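Local coordinates for cutinase-like protein (PDB 2CZQ), which probably hydrolyses carboxylic ester bonds as a cutinase-like enzyme of the alpha/beta hydrolase fold, at residues G26-L38 / V189-G203. Numbering follows the deposited sequence. Where two conformers were deposited one is given.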
ATOM      1  N   GLY A  26      -9.388  -4.104   2.396  1.00  5.68           N
ATOM      2  CA  GLY A  26      -8.257  -3.674   3.199  1.00  5.76           C
ATOM      3  C   GLY A  26      -8.169  -2.179   3.450  1.00  5.44           C
ATOM      4  O   GLY A  26      -7.545  -1.772   4.424  1.00  5.56           O
ATOM      5  N   PHE A  27      -8.777  -1.367   2.580  1.00  5.26           N
ATOM      6  CA  PHE A  27      -8.626   0.089   2.668  1.00  5.24           C
ATOM      7  C   PHE A  27      -9.923   0.855   2.785  1.00  5.61           C
ATOM      8  O   PHE A  27      -9.905   2.072   2.880  1.00  5.44           O
ATOM      9  CB  PHE A  27      -7.788   0.620   1.496  1.00  5.53           C
ATOM     10  CG  PHE A  27      -6.565  -0.190   1.274  1.00  4.97           C
ATOM     11  CD1 PHE A  27      -5.537  -0.160   2.206  1.00  5.46           C
ATOM     12  CD2 PHE A  27      -6.478  -1.068   0.206  1.00  5.25           C
ATOM     13  CE1 PHE A  27      -4.422  -0.965   2.058  1.00  5.32           C
ATOM     14  CE2 PHE A  27      -5.361  -1.878   0.040  1.00  5.63           C
ATOM     15  CZ  PHE A  27      -4.330  -1.832   0.971  1.00  5.61           C
ATOM     16  N   ARG A  28     -11.052   0.160   2.800  1.00  6.03           N
ATOM     17  CA  ARG A  28     -12.341   0.845   2.755  1.00  6.74           C
ATOM     18  C   ARG A  28     -12.522   1.850   3.893  1.00  6.40           C
ATOM     19  O   ARG A  28     -12.892   3.004   3.659  1.00  6.56           O
ATOM     20  CB  ARG A  28     -13.477  -0.179   2.771  0.50  7.57           C
ATOM     21  CG  ARG A  28     -14.817   0.347   2.283  0.50  9.40           C
ATOM     22  CD  ARG A  28     -15.889  -0.727   2.089  0.50 11.95           C
ATOM     23  NE  ARG A  28     -15.328  -2.035   1.746  0.50 14.44           N
ATOM     24  CZ  ARG A  28     -15.679  -2.759   0.686  0.50 15.42           C
ATOM     25  NH1 ARG A  28     -16.598  -2.318  -0.164  0.50 16.28           N
ATOM     26  NH2 ARG A  28     -15.104  -3.935   0.473  0.50 16.28           N
ATOM     27  N   THR A  29     -12.273   1.423   5.126  1.00  6.06           N
ATOM     28  CA  THR A  29     -12.472   2.316   6.253  1.00  6.33           C
ATOM     29  C   THR A  29     -11.500   3.486   6.221  1.00  5.58           C
ATOM     30  O   THR A  29     -11.924   4.641   6.264  1.00  5.87           O
ATOM     31  CB  THR A  29     -12.396   1.542   7.561  1.00  6.52           C
ATOM     32  OG1 THR A  29     -13.550   0.699   7.629  1.00  7.52           O
ATOM     33  CG2 THR A  29     -12.531   2.476   8.766  1.00  7.39           C
ATOM     34  N   MET A  30     -10.207   3.205   6.106  1.00  5.54           N
ATOM     35  CA  MET A  30      -9.246   4.299   6.113  1.00  5.58           C
ATOM     36  C   MET A  30      -9.517   5.278   4.978  1.00  5.22           C
ATOM     37  O   MET A  30      -9.367   6.484   5.155  1.00  5.36           O
ATOM     38  CB  MET A  30      -7.799   3.802   6.088  1.00  5.59           C
ATOM     39  CG  MET A  30      -7.345   3.151   4.785  1.00  5.46           C
ATOM     40  SD  MET A  30      -5.668   2.515   4.877  1.00  5.18           S
ATOM     41  CE  MET A  30      -5.902   1.071   5.932  1.00  5.44           C
ATOM     42  N   ASN A  31      -9.933   4.770   3.818  1.00  5.22           N
ATOM     43  CA  ASN A  31     -10.165   5.662   2.690  1.00  5.41           C
ATOM     44  C   ASN A  31     -11.396   6.531   2.857  1.00  5.71           C
ATOM     45  O   ASN A  31     -11.404   7.678   2.407  1.00  5.59           O
ATOM     46  CB  ASN A  31     -10.160   4.897   1.377  1.00  5.47           C
ATOM     47  CG  ASN A  31      -8.772   4.452   0.993  1.00  5.58           C
ATOM     48  OD1 ASN A  31      -7.795   4.852   1.622  1.00  5.73           O
ATOM     49  ND2 ASN A  31      -8.676   3.641  -0.050  1.00  5.78           N
ATOM     50  N   SER A  32     -12.420   6.006   3.526  1.00  5.66           N
ATOM     51  CA  SER A  32     -13.543   6.842   3.932  1.00  6.02           C
ATOM     52  C   SER A  32     -13.067   7.963   4.865  1.00  5.88           C
ATOM     53  O   SER A  32     -13.530   9.093   4.769  1.00  6.45           O
ATOM     54  CB  SER A  32     -14.672   6.007   4.544  0.65  6.22           C
ATOM     55  OG  SER A  32     -14.367   5.593   5.859  0.65  6.31           O
ATOM     56  N   GLN A  33     -12.129   7.652   5.755  1.00  5.93           N
ATOM     57  CA  GLN A  33     -11.594   8.649   6.679  1.00  5.90           C
ATOM     58  C   GLN A  33     -10.736   9.694   5.969  1.00  5.74           C
ATOM     59  O   GLN A  33     -10.851  10.889   6.243  1.00  6.08           O
ATOM     60  CB  GLN A  33     -10.771   7.981   7.775  1.00  6.03           C
ATOM     61  CG  GLN A  33     -11.541   7.056   8.689  1.00  6.38           C
ATOM     62  CD  GLN A  33     -10.653   6.548   9.790  1.00  6.21           C
ATOM     63  OE1 GLN A  33     -10.596   7.145  10.873  1.00  8.12           O
ATOM     64  NE2 GLN A  33      -9.923   5.481   9.515  1.00  6.01           N
ATOM     65  N   ILE A  34      -9.870   9.242   5.067  1.00  5.62           N
ATOM     66  CA  ILE A  34      -8.950  10.142   4.373  1.00  5.63           C
ATOM     67  C   ILE A  34      -9.735  11.117   3.504  1.00  5.69           C
ATOM     68  O   ILE A  34      -9.507  12.325   3.561  1.00  5.73           O
ATOM     69  CB  ILE A  34      -7.934   9.357   3.514  1.00  5.56           C
ATOM     70  CG1 ILE A  34      -7.028   8.476   4.377  1.00  5.69           C
ATOM     71  CG2 ILE A  34      -7.098  10.309   2.656  1.00  6.22           C
ATOM     72  CD1 ILE A  34      -6.483   7.267   3.632  1.00  5.62           C
ATOM     73  N   THR A  35     -10.657  10.588   2.699  1.00  5.86           N
ATOM     74  CA  THR A  35     -11.418  11.441   1.790  1.00  6.35           C
ATOM     75  C   THR A  35     -12.364  12.381   2.526  1.00  6.55           C
ATOM     76  O   THR A  35     -12.670  13.451   2.016  1.00  7.25           O
ATOM     77  CB  THR A  35     -12.173  10.644   0.709  1.00  6.45           C
ATOM     78  OG1 THR A  35     -13.045   9.677   1.316  1.00  6.82           O
ATOM     79  CG2 THR A  35     -11.195   9.859  -0.178  1.00  6.87           C
ATOM     80  N   ALA A  36     -12.818  11.992   3.716  1.00  6.47           N
ATOM     81  CA  ALA A  36     -13.622  12.891   4.541  1.00  7.19           C
ATOM     82  C   ALA A  36     -12.771  13.989   5.174  1.00  7.26           C
ATOM     83  O   ALA A  36     -13.262  15.095   5.415  1.00  8.57           O
ATOM     84  CB  ALA A  36     -14.377  12.118   5.617  1.00  7.27           C
ATOM     85  N   ALA A  37     -11.501  13.687   5.433  1.00  7.11           N
ATOM     86  CA  ALA A  37     -10.598  14.637   6.082  1.00  7.19           C
ATOM     87  C   ALA A  37     -10.041  15.676   5.114  1.00  7.29           C
ATOM     88  O   ALA A  37      -9.887  16.847   5.473  1.00  8.07           O
ATOM     89  CB  ALA A  37      -9.462  13.901   6.776  1.00  7.56           C
ATOM     90  N   LEU A  38      -9.734  15.239   3.897  1.00  7.06           N
ATOM     91  CA  LEU A  38      -9.092  16.085   2.899  1.00  7.23           C
ATOM     92  C   LEU A  38      -9.874  16.091   1.605  1.00  7.32           C
ATOM     93  O   LEU A  38     -10.123  15.044   1.012  1.00  7.05           O
ATOM     94  CB  LEU A  38      -7.664  15.616   2.618  1.00  7.74           C
ATOM     95  CG  LEU A  38      -6.612  15.796   3.709  1.00  8.12           C
ATOM     96  CD1 LEU A  38      -5.290  15.232   3.220  1.00  8.82           C
ATOM     97  CD2 LEU A  38      -6.460  17.260   4.124  1.00  9.30           C
ATOM     98  N   VAL A 189      -4.849  -0.915  12.319  1.00  6.78           N
ATOM     99  CA  VAL A 189      -4.446  -0.851  10.918  1.00  6.39           C
ATOM    100  C   VAL A 189      -5.158   0.283  10.179  1.00  5.77           C
ATOM    101  O   VAL A 189      -4.513   1.089   9.499  1.00  6.04           O
ATOM    102  CB  VAL A 189      -4.705  -2.201  10.207  1.00  6.46           C
ATOM    103  CG1 VAL A 189      -4.430  -2.095   8.721  1.00  6.91           C
ATOM    104  CG2 VAL A 189      -3.853  -3.311  10.819  1.00  6.97           C
ATOM    105  N   GLN A 190      -6.479   0.343  10.317  1.00  5.73           N
ATOM    106  CA  GLN A 190      -7.258   1.336   9.588  1.00  5.74           C
ATOM    107  C   GLN A 190      -6.886   2.749  10.027  1.00  5.77           C
ATOM    108  O   GLN A 190      -6.689   3.630   9.197  1.00  5.66           O
ATOM    109  CB  GLN A 190      -8.762   1.086   9.735  1.00  5.77           C
ATOM    110  CG  GLN A 190      -9.245  -0.205   9.075  1.00  5.82           C
ATOM    111  CD  GLN A 190      -8.884  -0.271   7.606  1.00  5.03           C
ATOM    112  OE1 GLN A 190      -9.139   0.673   6.858  1.00  5.46           O
ATOM    113  NE2 GLN A 190      -8.280  -1.379   7.188  1.00  5.74           N
ATOM    114  N   THR A 191      -6.758   2.955  11.334  1.00  6.18           N
ATOM    115  CA  THR A 191      -6.425   4.279  11.839  1.00  6.39           C
ATOM    116  C   THR A 191      -5.022   4.691  11.421  1.00  5.85           C
ATOM    117  O   THR A 191      -4.805   5.822  10.990  1.00  5.96           O
ATOM    118  CB  THR A 191      -6.586   4.329  13.354  1.00  6.72           C
ATOM    119  OG1 THR A 191      -7.918   3.917  13.694  1.00  8.62           O
ATOM    120  CG2 THR A 191      -6.451   5.766  13.858  1.00  7.15           C
ATOM    121  N   MET A 192      -4.071   3.774  11.539  1.00  5.94           N
ATOM    122  CA  MET A 192      -2.704   4.054  11.126  1.00  6.20           C
ATOM    123  C   MET A 192      -2.646   4.437   9.654  1.00  5.80           C
ATOM    124  O   MET A 192      -1.929   5.364   9.287  1.00  6.09           O
ATOM    125  CB  MET A 192      -1.854   2.823  11.398  1.00  7.42           C
ATOM    126  CG  MET A 192      -0.377   2.982  11.206  1.00  9.36           C
ATOM    127  SD  MET A 192       0.515   1.643  12.017  1.00 14.16           S
ATOM    128  CE  MET A 192      -0.347   0.162  11.426  1.00 14.48           C
ATOM    129  N   GLY A 193      -3.387   3.715   8.817  1.00  5.49           N
ATOM    130  CA  GLY A 193      -3.400   3.987   7.387  1.00  5.48           C
ATOM    131  C   GLY A 193      -3.988   5.341   7.042  1.00  5.20           C
ATOM    132  O   GLY A 193      -3.481   6.042   6.161  1.00  5.35           O
ATOM    133  N   TYR A 194      -5.062   5.707   7.737  1.00  5.16           N
ATOM    134  CA  TYR A 194      -5.697   7.006   7.556  1.00  5.61           C
ATOM    135  C   TYR A 194      -4.754   8.134   7.990  1.00  5.55           C
ATOM    136  O   TYR A 194      -4.549   9.093   7.246  1.00  5.74           O
ATOM    137  CB  TYR A 194      -7.059   7.048   8.276  1.00  5.80           C
ATOM    138  CG  TYR A 194      -7.335   8.312   9.053  1.00  5.71           C
ATOM    139  CD1 TYR A 194      -7.262   8.319  10.444  1.00  5.98           C
ATOM    140  CD2 TYR A 194      -7.655   9.503   8.404  1.00  6.00           C
ATOM    141  CE1 TYR A 194      -7.503   9.474  11.170  1.00  6.69           C
ATOM    142  CE2 TYR A 194      -7.897  10.663   9.122  1.00  6.53           C
ATOM    143  CZ  TYR A 194      -7.819  10.642  10.502  1.00  6.27           C
ATOM    144  OH  TYR A 194      -8.047  11.802  11.198  1.00  7.19           O
ATOM    145  N   LYS A 195      -4.160   8.013   9.178  1.00  5.65           N
ATOM    146  CA  LYS A 195      -3.263   9.058   9.661  1.00  5.93           C
ATOM    147  C   LYS A 195      -2.031   9.194   8.777  1.00  5.69           C
ATOM    148  O   LYS A 195      -1.592  10.309   8.479  1.00  5.94           O
ATOM    149  CB  LYS A 195      -2.853   8.806  11.110  1.00  6.56           C
ATOM    150  CG  LYS A 195      -3.984   9.007  12.091  1.00  8.48           C
ATOM    151  CD  LYS A 195      -3.533   9.001  13.537  1.00 11.21           C
ATOM    152  CE  LYS A 195      -4.736   9.248  14.434  1.00 13.16           C
ATOM    153  NZ  LYS A 195      -4.403   9.420  15.874  1.00 14.92           N
ATOM    154  N   PHE A 196      -1.484   8.053   8.360  1.00  5.66           N
ATOM    155  CA  PHE A 196      -0.318   8.020   7.485  1.00  6.02           C
ATOM    156  C   PHE A 196      -0.604   8.788   6.195  1.00  5.85           C
ATOM    157  O   PHE A 196       0.154   9.682   5.812  1.00  6.11           O
ATOM    158  CB  PHE A 196       0.056   6.566   7.184  1.00  6.07           C
ATOM    159  CG  PHE A 196       1.126   6.400   6.141  1.00  6.60           C
ATOM    160  CD1 PHE A 196       2.465   6.568   6.465  1.00  7.38           C
ATOM    161  CD2 PHE A 196       0.793   6.041   4.837  1.00  7.04           C
ATOM    162  CE1 PHE A 196       3.456   6.386   5.504  1.00  7.41           C
ATOM    163  CE2 PHE A 196       1.777   5.864   3.875  1.00  7.44           C
ATOM    164  CZ  PHE A 196       3.108   6.032   4.212  1.00  7.26           C
ATOM    165  N   ALA A 197      -1.707   8.441   5.538  1.00  5.98           N
ATOM    166  CA  ALA A 197      -2.065   9.072   4.274  1.00  5.93           C
ATOM    167  C   ALA A 197      -2.309  10.566   4.437  1.00  5.66           C
ATOM    168  O   ALA A 197      -1.765  11.367   3.682  1.00  5.99           O
ATOM    169  CB  ALA A 197      -3.272   8.406   3.670  1.00  6.32           C
ATOM    170  N   VAL A 198      -3.119  10.952   5.419  1.00  5.91           N
ATOM    171  CA  VAL A 198      -3.444  12.366   5.588  1.00  6.17           C
ATOM    172  C   VAL A 198      -2.173  13.173   5.852  1.00  6.35           C
ATOM    173  O   VAL A 198      -1.958  14.232   5.252  1.00  6.49           O
ATOM    174  CB  VAL A 198      -4.509  12.593   6.682  1.00  6.43           C
ATOM    175  CG1 VAL A 198      -4.632  14.071   7.031  1.00  7.05           C
ATOM    176  CG2 VAL A 198      -5.852  12.050   6.221  1.00  6.83           C
ATOM    177  N   ASN A 199      -1.309  12.660   6.723  1.00  6.52           N
ATOM    178  CA  ASN A 199      -0.057  13.351   7.013  1.00  6.97           C
ATOM    179  C   ASN A 199       0.873  13.436   5.804  1.00  6.72           C
ATOM    180  O   ASN A 199       1.421  14.500   5.523  1.00  6.93           O
ATOM    181  CB  ASN A 199       0.651  12.720   8.209  0.65  7.35           C
ATOM    182  CG  ASN A 199       0.157  13.276   9.523  0.65  8.33           C
ATOM    183  OD1 ASN A 199       0.606  14.330   9.967  0.65  9.63           O
ATOM    184  ND2 ASN A 199      -0.786  12.581  10.143  0.65  8.69           N
ATOM    185  N   LYS A 200       1.022  12.338   5.064  1.00  6.52           N
ATOM    186  CA  LYS A 200       1.866  12.363   3.870  1.00  6.73           C
ATOM    187  C   LYS A 200       1.319  13.314   2.807  1.00  6.55           C
ATOM    188  O   LYS A 200       2.090  13.894   2.041  1.00  6.97           O
ATOM    189  CB  LYS A 200       2.060  10.960   3.289  1.00  7.15           C
ATOM    190  CG  LYS A 200       2.908  10.014   4.145  1.00  7.81           C
ATOM    191  CD  LYS A 200       4.314  10.543   4.369  1.00  9.31           C
ATOM    192  CE  LYS A 200       5.201   9.488   5.004  1.00 10.61           C
ATOM    193  NZ  LYS A 200       6.428  10.082   5.613  1.00 13.27           N
ATOM    194  N   LEU A 201      -0.003  13.467   2.770  1.00  6.50           N
ATOM    195  CA  LEU A 201      -0.660  14.375   1.833  1.00  6.92           C
ATOM    196  C   LEU A 201      -0.626  15.834   2.277  1.00  7.08           C
ATOM    197  O   LEU A 201      -1.100  16.705   1.546  1.00  7.84           O
ATOM    198  CB  LEU A 201      -2.105  13.940   1.591  1.00  6.96           C
ATOM    199  CG  LEU A 201      -2.277  12.617   0.842  1.00  6.62           C
ATOM    200  CD1 LEU A 201      -3.718  12.137   0.946  1.00  7.00           C
ATOM    201  CD2 LEU A 201      -1.831  12.730  -0.611  1.00  7.46           C
ATOM    202  N   GLY A 202      -0.069  16.097   3.459  1.00  7.43           N
ATOM    203  CA  GLY A 202       0.100  17.456   3.940  1.00  8.06           C
ATOM    204  C   GLY A 202      -1.016  17.983   4.817  1.00  8.46           C
ATOM    205  O   GLY A 202      -1.068  19.186   5.089  1.00  9.61           O
ATOM    206  N   GLY A 203      -1.899  17.097   5.269  1.00  8.61           N
ATOM    207  CA  GLY A 203      -2.965  17.470   6.184  1.00  9.09           C
ATOM    208  C   GLY A 203      -2.635  17.142   7.627  1.00  9.22           C
ATOM    209  O   GLY A 203      -1.562  16.616   7.931  1.00 10.60           O
TER
HETATM  210  O   HOH W   1     -10.024   3.866  11.614  1.00  8.08           O
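Met30 and Tyr194 mark where helices 28-37 and 189-200 come closest, CA atoms 4.7 Å apart; the axes approach to 8.2 Å and run roughly parallel, crossing at -35°. At the N-terminal end the Gln190 amide bridges two backbone groups. Its OE1 accepts from Met30 N at 2.8 Å, in the carbonyl plane, and its NE2 gives Gly26 O a nearly straight bond (N-H...O 176°) that arrives above that carbonyl's plane. Since NE2 also donates to Tyr183 O, three bonds grip the buried amide and fix its rotation; two of them tie Met30 in the first turn, and Gly26 just before the helix, to the partner helix. A bend at chi3 turns Met30 CE back onto this amide, while SD lies 3.7 Å from Gly193 CA, where the missing side chain admits the sulfur. Gln33 lays its amide over one face of the Tyr194 ring, the planes 29° apart; a water accepting weakly from its NE2 donates to Thr191 OG1, which is also bonded to Gln187 O. Farther along, Ile34 is a knob among Gly193, Tyr194, Ala197 and Val198, tightly packed where its CD1 meets Ala197 CB at 3.4 Å. Leu38 CD1 closes the C-terminal end, 3.8 Å from Leu201 CB; Gly202 follows, its Schellman motif ending helix 189-200. Both helices pack on one side of the central parallel sheet, Ile34 and Leu201 against Tyr9, Met30 against Phe112.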